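Local coordinates for protein endo-beta-N-acetylglucosaminidase F1 (Bacteroides thetaiotaomicron VPI-5482, PDB 6TCV) that probably hydrolyses the bond between the two core GlcNAc residues of high-mannose N-glycans, as an endo-beta-N-acetylglucosaminidase of a human gut bacterium, at residues V167-V179 against M393-S407. The protein carries 2 engineered substitutions. Numbering follows the deposited sequence.
With MAN (alpha-D-mannopyranose), chain B; MAN (alpha-D-mannopyranose), chain C; NAG (2-acetamido-2-deoxy-beta-D-glucopyranose), chain D; MAN (alpha-D-mannopyranose), chain E.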
# COMPACT_ATOMS: atom_id res chain seq x y z
N VAL A 167 13.11 9.57 -2.58
CA VAL A 167 12.19 10.46 -3.27
C VAL A 167 10.76 10.35 -2.75
O VAL A 167 10.31 9.33 -2.24
CB VAL A 167 12.29 10.24 -4.78
CG1 VAL A 167 13.75 10.59 -5.24
CG2 VAL A 167 11.86 8.91 -5.16
N MET A 168 9.97 11.38 -3.00
CA MET A 168 8.54 11.31 -2.77
C MET A 168 7.93 10.34 -3.79
O MET A 168 8.45 10.15 -4.90
CB MET A 168 7.90 12.69 -2.96
CG MET A 168 8.30 13.66 -1.85
SD MET A 168 7.20 15.06 -1.72
CE MET A 168 5.77 14.25 -0.99
N GLN A 169 6.81 9.72 -3.41
CA GLN A 169 6.12 8.72 -4.23
C GLN A 169 4.67 9.15 -4.42
O GLN A 169 4.09 9.86 -3.59
CB GLN A 169 6.20 7.35 -3.60
CG GLN A 169 7.65 6.85 -3.55
CD GLN A 169 7.75 5.54 -2.86
OE1 GLN A 169 7.91 5.45 -1.63
NE2 GLN A 169 7.64 4.48 -3.62
N GLY A 170 4.07 8.67 -5.51
CA GLY A 170 2.71 9.00 -5.85
C GLY A 170 1.69 7.93 -5.47
O GLY A 170 1.96 6.73 -5.55
N TYR A 171 0.50 8.37 -5.08
CA TYR A 171 -0.62 7.52 -4.63
C TYR A 171 -1.88 8.01 -5.32
O TYR A 171 -2.32 9.14 -5.07
CB TYR A 171 -0.72 7.65 -3.11
CG TYR A 171 -1.66 6.68 -2.43
CD1 TYR A 171 -3.03 6.82 -2.48
CD2 TYR A 171 -1.15 5.64 -1.68
CE1 TYR A 171 -3.88 5.91 -1.83
CE2 TYR A 171 -2.01 4.74 -1.01
CZ TYR A 171 -3.34 4.90 -1.12
OH TYR A 171 -4.22 4.04 -0.47
N LEU A 172 -2.47 7.19 -6.20
CA LEU A 172 -3.54 7.64 -7.08
C LEU A 172 -4.78 6.76 -6.94
O LEU A 172 -4.70 5.56 -7.17
CB LEU A 172 -3.04 7.58 -8.54
CG LEU A 172 -4.01 8.15 -9.57
CD1 LEU A 172 -4.23 9.62 -9.33
CD2 LEU A 172 -3.43 7.92 -10.98
N PHE A 173 -5.92 7.37 -6.71
CA PHE A 173 -7.20 6.66 -6.73
C PHE A 173 -7.87 6.81 -8.08
O PHE A 173 -8.03 7.92 -8.57
CB PHE A 173 -8.19 7.24 -5.72
CG PHE A 173 -7.86 7.09 -4.27
CD1 PHE A 173 -7.03 8.00 -3.63
CD2 PHE A 173 -8.52 6.12 -3.49
CE1 PHE A 173 -6.85 7.94 -2.25
CE2 PHE A 173 -8.27 6.05 -2.12
CZ PHE A 173 -7.42 6.96 -1.51
N PHE A 174 -8.31 5.69 -8.66
CA PHE A 174 -9.21 5.71 -9.82
C PHE A 174 -10.63 5.41 -9.40
O PHE A 174 -10.89 4.43 -8.69
CB PHE A 174 -8.82 4.63 -10.83
CG PHE A 174 -7.62 4.96 -11.60
CD1 PHE A 174 -7.69 5.78 -12.68
CD2 PHE A 174 -6.36 4.53 -11.18
CE1 PHE A 174 -6.52 6.13 -13.39
CE2 PHE A 174 -5.20 4.91 -11.90
CZ PHE A 174 -5.30 5.68 -12.97
N GLU A 175 -11.57 6.25 -9.86
CA GLU A 175 -13.00 5.93 -9.74
C GLU A 175 -13.30 4.93 -10.85
O GLU A 175 -13.60 5.28 -11.98
CB GLU A 175 -13.83 7.20 -9.88
CG GLU A 175 -13.82 8.11 -8.68
CD GLU A 175 -14.93 7.90 -7.67
OE1 GLU A 175 -15.39 6.75 -7.50
OE2 GLU A 175 -15.36 8.89 -7.05
N VAL A 176 -13.16 3.64 -10.52
CA VAL A 176 -13.25 2.59 -11.54
C VAL A 176 -14.65 2.38 -12.06
O VAL A 176 -14.82 1.65 -13.04
CB VAL A 176 -12.60 1.29 -11.04
CG1 VAL A 176 -11.13 1.49 -10.78
CG2 VAL A 176 -13.32 0.67 -9.81
N ASN A 177 -15.68 3.00 -11.46
CA ASN A 177 -16.97 3.03 -12.10
C ASN A 177 -16.86 3.65 -13.48
O ASN A 177 -17.69 3.38 -14.38
CB ASN A 177 -18.04 3.72 -11.27
CG ASN A 177 -18.43 2.96 -10.07
OD1 ASN A 177 -18.31 1.74 -10.00
ND2 ASN A 177 -18.95 3.67 -9.10
N ASP A 178 -15.90 4.59 -13.63
CA ASP A 178 -15.84 5.40 -14.82
C ASP A 178 -14.53 5.29 -15.60
O ASP A 178 -14.57 5.36 -16.83
CB ASP A 178 -15.98 6.93 -14.52
CG ASP A 178 -17.26 7.32 -13.82
OD1 ASP A 178 -18.23 6.59 -13.96
OD2 ASP A 178 -17.33 8.47 -13.42
N VAL A 179 -13.40 5.05 -14.96
CA VAL A 179 -12.08 5.21 -15.57
C VAL A 179 -11.28 3.93 -15.42
O VAL A 179 -11.14 3.36 -14.33
CB VAL A 179 -11.32 6.42 -14.97
CG1 VAL A 179 -9.93 6.58 -15.58
CG2 VAL A 179 -12.13 7.73 -15.22
N MET A 393 7.09 20.17 0.48
CA MET A 393 6.85 18.82 0.99
C MET A 393 8.14 18.08 1.30
O MET A 393 8.23 17.37 2.31
CB MET A 393 5.99 18.03 0.02
CG MET A 393 4.62 18.61 -0.15
SD MET A 393 3.47 17.58 -1.06
CE MET A 393 4.25 17.55 -2.66
N ILE A 394 9.16 18.24 0.44
CA ILE A 394 10.46 17.65 0.75
C ILE A 394 10.99 18.23 2.06
O ILE A 394 11.49 17.50 2.92
CB ILE A 394 11.46 17.85 -0.40
CG1 ILE A 394 11.12 16.99 -1.60
CG2 ILE A 394 12.89 17.62 0.07
CD1 ILE A 394 11.90 17.41 -2.86
N ASP A 395 10.93 19.56 2.21
CA ASP A 395 11.45 20.18 3.43
C ASP A 395 10.71 19.68 4.66
O ASP A 395 11.29 19.61 5.76
CB ASP A 395 11.32 21.70 3.37
CG ASP A 395 12.19 22.36 2.33
OD1 ASP A 395 13.12 21.71 1.83
OD2 ASP A 395 11.96 23.56 2.02
N GLY A 396 9.42 19.38 4.52
CA GLY A 396 8.64 18.87 5.63
C GLY A 396 8.79 17.39 5.89
O GLY A 396 8.29 16.89 6.90
N GLY A 397 9.51 16.68 5.03
CA GLY A 397 9.74 15.27 5.21
C GLY A 397 8.60 14.36 4.79
O GLY A 397 8.59 13.18 5.18
N TYR A 398 7.68 14.84 3.97
CA TYR A 398 6.58 14.00 3.51
C TYR A 398 7.03 12.97 2.49
O TYR A 398 7.87 13.23 1.63
CB TYR A 398 5.47 14.89 2.90
CG TYR A 398 4.77 15.72 3.95
CD1 TYR A 398 3.78 15.18 4.76
CD2 TYR A 398 5.14 17.04 4.23
CE1 TYR A 398 3.18 15.89 5.77
CE2 TYR A 398 4.56 17.76 5.27
CZ TYR A 398 3.59 17.19 6.03
OH TYR A 398 3.02 17.90 7.01
N GLY A 399 6.40 11.79 2.56
CA GLY A 399 6.75 10.71 1.66
C GLY A 399 5.90 10.59 0.41
O GLY A 399 6.33 9.95 -0.56
N TRP A 400 4.70 11.17 0.40
CA TRP A 400 3.68 10.87 -0.63
C TRP A 400 2.97 12.12 -1.10
O TRP A 400 2.75 13.06 -0.32
CB TRP A 400 2.63 9.84 -0.06
CG TRP A 400 3.29 8.55 0.29
CD1 TRP A 400 3.91 8.21 1.44
CD2 TRP A 400 3.45 7.41 -0.59
NE1 TRP A 400 4.50 6.95 1.33
CE2 TRP A 400 4.21 6.46 0.09
CE3 TRP A 400 3.01 7.13 -1.89
CZ2 TRP A 400 4.57 5.25 -0.48
CZ3 TRP A 400 3.36 5.91 -2.43
CH2 TRP A 400 4.11 5.01 -1.75
N PHE A 401 2.53 12.07 -2.34
CA PHE A 401 1.51 12.97 -2.85
C PHE A 401 0.36 12.12 -3.37
O PHE A 401 0.59 11.09 -4.00
CB PHE A 401 2.05 13.93 -3.97
CG PHE A 401 2.79 13.25 -5.07
CD1 PHE A 401 4.14 12.98 -4.98
CD2 PHE A 401 2.13 12.88 -6.24
CE1 PHE A 401 4.80 12.32 -5.99
CE2 PHE A 401 2.80 12.25 -7.27
CZ PHE A 401 4.13 11.96 -7.15
N MET A 402 -0.87 12.56 -3.09
CA MET A 402 -2.07 11.78 -3.42
C MET A 402 -2.88 12.54 -4.47
O MET A 402 -2.96 13.77 -4.43
CB MET A 402 -2.86 11.46 -2.18
CG MET A 402 -4.13 10.64 -2.40
SD MET A 402 -5.62 11.61 -2.81
CE MET A 402 -6.41 11.61 -1.18
N GLY A 403 -3.47 11.76 -5.38
CA GLY A 403 -4.41 12.27 -6.35
C GLY A 403 -5.62 11.35 -6.42
O GLY A 403 -5.55 10.17 -6.08
N PHE A 404 -6.75 11.94 -6.77
CA PHE A 404 -8.06 11.26 -6.79
C PHE A 404 -8.87 11.57 -8.03
O PHE A 404 -9.11 12.75 -8.32
CB PHE A 404 -8.81 11.63 -5.51
CG PHE A 404 -10.15 10.96 -5.35
CD1 PHE A 404 -11.30 11.56 -5.88
CD2 PHE A 404 -10.30 9.74 -4.71
CE1 PHE A 404 -12.52 10.96 -5.77
CE2 PHE A 404 -11.52 9.14 -4.61
CZ PHE A 404 -12.67 9.71 -5.14
N ALA A 405 -9.32 10.54 -8.74
CA ALA A 405 -10.32 10.58 -9.80
C ALA A 405 -9.81 11.34 -11.02
O ALA A 405 -10.56 12.14 -11.57
CB ALA A 405 -11.64 11.13 -9.28
N PRO A 406 -8.64 11.05 -11.55
CA PRO A 406 -8.29 11.62 -12.86
C PRO A 406 -9.13 10.95 -13.94
O PRO A 406 -9.49 9.78 -13.83
CB PRO A 406 -6.84 11.20 -13.02
CG PRO A 406 -6.78 9.89 -12.35
CD PRO A 406 -7.68 10.02 -11.12
N SER A 407 -9.42 11.66 -15.03
CA SER A 407 -10.06 11.04 -16.18
C SER A 407 -9.48 11.64 -17.45
O SER A 407 -9.10 12.83 -17.47
CB SER A 407 -11.58 11.27 -16.21
OG SER A 407 -11.87 12.65 -16.23
C1 MAN B . -19.48 11.61 -8.46
C2 MAN B . -20.32 11.16 -9.65
C3 MAN B . -19.79 9.82 -10.15
C4 MAN B . -18.30 9.98 -10.47
C5 MAN B . -17.49 10.50 -9.28
C6 MAN B . -16.04 10.85 -9.60
O2 MAN B . -20.19 12.07 -10.75
O3 MAN B . -20.52 9.35 -11.28
O4 MAN B . -17.69 8.74 -10.81
O5 MAN B . -18.11 11.72 -8.80
O6 MAN B . -15.33 11.22 -8.42
C1 MAN C . -21.93 1.56 -7.55
C2 MAN C . -21.71 1.29 -9.04
C3 MAN C . -22.08 2.52 -9.86
C4 MAN C . -23.50 2.96 -9.53
C5 MAN C . -23.56 3.23 -8.03
C6 MAN C . -24.94 3.61 -7.56
O2 MAN C . -22.48 0.14 -9.41
O3 MAN C . -21.93 2.20 -11.24
O4 MAN C . -23.83 4.16 -10.22
O5 MAN C . -23.24 2.02 -7.33
O6 MAN C . -24.90 4.00 -6.17
C1 NAG D . -14.46 11.72 -0.47
C2 NAG D . -14.30 10.26 -0.85
C3 NAG D . -15.16 9.83 -2.05
C4 NAG D . -15.82 11.03 -2.69
C5 NAG D . -14.76 12.11 -2.87
C6 NAG D . -15.24 13.32 -3.65
C7 NAG D . -12.27 8.91 -0.53
C8 NAG D . -10.79 8.80 -0.85
N2 NAG D . -12.90 9.94 -1.07
O3 NAG D . -16.17 8.91 -1.61
O4 NAG D . -16.30 10.62 -3.98
O5 NAG D . -14.33 12.60 -1.59
O6 NAG D . -14.26 14.31 -3.66
O7 NAG D . -12.86 8.10 0.20
C1 MAN E . -20.85 4.30 -5.54
C2 MAN E . -21.06 2.80 -5.70
C3 MAN E . -20.05 2.08 -4.83
C4 MAN E . -18.63 2.52 -5.13
C5 MAN E . -18.50 4.04 -5.06
C6 MAN E . -17.17 4.54 -5.60
O2 MAN E . -20.94 2.49 -7.10
O3 MAN E . -20.14 0.67 -5.08
O4 MAN E . -17.74 2.00 -4.14
O5 MAN E . -19.52 4.65 -5.89
O6 MAN E . -17.15 5.98 -5.57
O HOH W 1 8.02 7.73 -0.05
O HOH W 2 -10.98 8.24 -11.96
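The first and last strands of a beta/alpha barrel close the ring here: 169-175 runs parallel to 400-404. Six backbone hydrogen bonds join them, alternating in direction, from Q169 N to G399 O through to A405 N on F173 O at 2.9 Å.

Inside the barrel, W400 lies flat under Q169, whose CB sits over the face of the six-membered ring, 3.6 Å from its centroid. The Q169 amide follows, tilted 29° to the indole; its OE1 and G399 O share a water, while NE2 goes to D197. With an alanine in place of W400 the indole is gone, and the Q169 side chain, having lost the face beneath CB and the amide, would probably be freer to turn. M402 SD comes to the edge of the F173 ring, 5.0 Å from its centroid, a Met-aromatic contact. F404 CD2 presses on F173 CB at 3.4 Å, the two rings set obliquely, and F202 meets F404 edge-to-face.

On the outer side, beneath helix 421-426, F401 has CG between its backbone N and carbonyl carbon (chi1 51°), which lays the ring across the neighbouring strand; G170 CA lies over its face, 3.7 Å from the centroid, a CH-pi contact, and a side chain on G170 would clash with it. M168, bent at its sulfur, brings CE to within 3.3 Å of W400 O.

At the C-terminal ends, the E175 chain bends about its CB-CG bond, which brings the carboxylate to the sugars: OE1 accepts from O6 of the chain E mannose at 2.7 Å, OE2 from O6 of the chain B mannose at 2.7 Å and also from the beta-mannose. NAG C8 lies over one face of F173. Sugars held at the C-terminal mouth of the strands are typical of a TIM-barrel glycoside hydrolase, consistent with recognition of the Man9GlcNAc2 substrate.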